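Local coordinates for protein TcpB (Brucella melitensis, PDB 4LQC) that belongs to the TIR-domain proteins, whose domain is a parallel beta-sheet flanked by helices and often mediates protein-protein association, at residues B[32-37]-B[133-138]. The protein carries 2 engineered substitutions. Residues are numbered along the deposited sequence; the frame is centred on the assembly and turned at random.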
loop_
_atom_site.group_PDB
_atom_site.type_symbol
_atom_site.label_atom_id
_atom_site.label_comp_id
_atom_site.label_asym_id
_atom_site.label_seq_id
_atom_site.Cartn_x
_atom_site.Cartn_y
_atom_site.Cartn_z
ATOM N N LEU B 32 -22.551 8.013 6.621
ATOM C CA LEU B 32 -23.084 6.978 7.502
ATOM C C LEU B 32 -23.567 7.633 8.783
ATOM O O LEU B 32 -24.130 6.978 9.653
ATOM C CB LEU B 32 -22.012 5.916 7.822
ATOM C CG LEU B 32 -21.368 5.154 6.644
ATOM C CD1 LEU B 32 -20.247 4.218 7.099
ATOM C CD2 LEU B 32 -22.409 4.373 5.871
ATOM N N GLY B 33 -23.329 8.934 8.904
ATOM C CA GLY B 33 -23.801 9.685 10.055
ATOM C C GLY B 33 -22.799 9.896 11.178
ATOM O O GLY B 33 -23.161 10.393 12.242
ATOM N N ALA B 34 -21.541 9.530 10.948
ATOM C CA ALA B 34 -20.501 9.743 11.939
ATOM C C ALA B 34 -20.071 11.212 12.004
ATOM O O ALA B 34 -20.041 11.905 10.992
ATOM C CB ALA B 34 -19.297 8.836 11.652
ATOM N N LYS B 35 -19.749 11.690 13.195
ATOM C CA LYS B 35 -19.180 13.026 13.325
ATOM C C LYS B 35 -17.645 12.965 13.301
ATOM O O LYS B 35 -17.037 12.270 14.110
ATOM C CB LYS B 35 -19.713 13.710 14.597
ATOM C CG LYS B 35 -21.248 13.613 14.707
ATOM C CD LYS B 35 -21.841 14.398 15.889
ATOM C CE LYS B 35 -22.422 13.462 16.955
ATOM N NZ LYS B 35 -23.319 12.391 16.391
ATOM N N ILE B 36 -17.027 13.679 12.358
ATOM C CA ILE B 36 -15.569 13.613 12.148
ATOM C C ILE B 36 -14.919 14.978 12.038
ATOM O O ILE B 36 -15.354 15.816 11.221
ATOM C CB ILE B 36 -15.213 12.884 10.839
ATOM C CG1 ILE B 36 -16.094 11.660 10.662
ATOM C CG2 ILE B 36 -13.742 12.447 10.823
ATOM C CD1 ILE B 36 -16.805 11.703 9.387
ATOM N N PHE B 37 -13.886 15.192 12.856
ATOM C CA PHE B 37 -13.007 16.349 12.732
ATOM C C PHE B 37 -11.941 16.055 11.679
ATOM O O PHE B 37 -11.371 14.954 11.636
ATOM C CB PHE B 37 -12.306 16.661 14.066
ATOM C CG PHE B 37 -13.190 17.332 15.089
ATOM C CD1 PHE B 37 -13.733 18.577 14.839
ATOM C CD2 PHE B 37 -13.449 16.723 16.307
ATOM C CE1 PHE B 37 -14.529 19.198 15.772
ATOM C CE2 PHE B 37 -14.240 17.339 17.247
ATOM C CZ PHE B 37 -14.781 18.581 16.981
ATOM N N GLU B 133 -16.616 -0.262 8.673
ATOM C CA GLU B 133 -15.896 -0.859 9.784
ATOM C C GLU B 133 -15.611 0.140 10.888
ATOM O O GLU B 133 -15.779 -0.164 12.074
ATOM C CB GLU B 133 -14.588 -1.446 9.285
ATOM C CG GLU B 133 -13.838 -2.230 10.327
ATOM C CD GLU B 133 -13.194 -3.448 9.731
ATOM O OE1 GLU B 133 -13.667 -3.886 8.664
ATOM O OE2 GLU B 133 -12.224 -3.969 10.317
ATOM N N LEU B 134 -15.159 1.329 10.505
ATOM C CA LEU B 134 -14.903 2.377 11.481
ATOM C C LEU B 134 -16.212 2.768 12.140
ATOM O O LEU B 134 -16.265 2.952 13.357
ATOM C CB LEU B 134 -14.269 3.591 10.802
ATOM C CG LEU B 134 -12.829 3.401 10.336
ATOM C CD1 LEU B 134 -12.417 4.515 9.387
ATOM C CD2 LEU B 134 -11.922 3.383 11.556
ATOM N N HIS B 135 -17.268 2.885 11.328
ATOM C CA HIS B 135 -18.590 3.263 11.822
ATOM C C HIS B 135 -19.103 2.298 12.891
ATOM O O HIS B 135 -19.756 2.717 13.850
ATOM C CB HIS B 135 -19.593 3.366 10.670
ATOM C CG HIS B 135 -20.992 3.669 11.111
ATOM N ND1 HIS B 135 -21.434 4.950 11.370
ATOM C CD2 HIS B 135 -22.055 2.856 11.328
ATOM C CE1 HIS B 135 -22.704 4.914 11.730
ATOM N NE2 HIS B 135 -23.104 3.654 11.719
ATOM N N SER B 136 -18.795 1.015 12.730
ATOM C CA SER B 136 -19.171 0.014 13.724
ATOM C C SER B 136 -18.656 0.296 15.132
ATOM O O SER B 136 -19.302 -0.084 16.107
ATOM C CB SER B 136 -18.705 -1.368 13.297
ATOM O OG SER B 136 -19.682 -1.964 12.469
ATOM N N LEU B 137 -17.501 0.953 15.242
ATOM C CA LEU B 137 -16.924 1.275 16.550
ATOM C C LEU B 137 -17.717 2.328 17.321
ATOM O O LEU B 137 -17.604 2.425 18.543
ATOM C CB LEU B 137 -15.485 1.766 16.409
ATOM C CG LEU B 137 -14.439 0.807 15.853
ATOM C CD1 LEU B 137 -13.062 1.386 16.110
ATOM C CD2 LEU B 137 -14.580 -0.565 16.483
ATOM N N ILE B 138 -18.504 3.131 16.616
ATOM C CA ILE B 138 -19.163 4.259 17.268
ATOM C C ILE B 138 -20.685 4.185 17.247
ATOM O O ILE B 138 -21.361 5.118 17.675
ATOM C CB ILE B 138 -18.673 5.616 16.695
ATOM C CG1 ILE B 138 -18.747 5.642 15.160
ATOM C CG2 ILE B 138 -17.246 5.874 17.150
ATOM C CD1 ILE B 138 -20.126 5.924 14.570
#
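His135 lays one face of its imidazole over Leu32, and this pair accounts for most of the 174 Å² buried between 32-37 and 133-138. The evidence for a CH-pi contact is the position of Leu32 CB, 4.1 Å from the ring centroid and 27° off the ring normal. That carbon comes closest to the ND1 side of the ring, with Leu32 CB to His135 ND1 at 3.7 Å. Further out, the CD1 branch of Leu32 reaches back to the root of the histidine, 3.7 Å from His135 CB, so the leucine follows both the ring and its stem. The ring gets there because His135 CG is anti to the backbone N (chi1 176°), which carries the imidazole off helix 127-136 to the end of helix 18-31. There Leu32 O stands on the same side of the ring as Leu32 CB, 3.3 Å from His135 CE1 and well out of the ring plane; it is a van der Waals approach, and no hydrogen bond crosses between the segments. His135 ND1 is buried by the contact and has no partner in the model.

Ala34 takes a different side of the imidazole: its CB sits at the edge, near the ring plane, 4.4 Å from His135 ND1. The same methyl meets the tip of Ile138, with Ala34 CB to Ile138 CD1 at 4.2 Å, while Ile138 also rests on Asp8 and Phe9 of strand 7-14. Between Leu32 and Ala34 the chain turns at Gly33, whose positive phi (97°) belongs to a Schellman motif ending helix 18-31. Lys35 and Phe37 then pair with strand 7-14 through backbone hydrogen bonds. The contact thus joins a helix-to-strand turn of the parallel, helix-flanked TIR sheet to His135 of the chain's last helix, 127-136, and to Ile138, which follows three residues later.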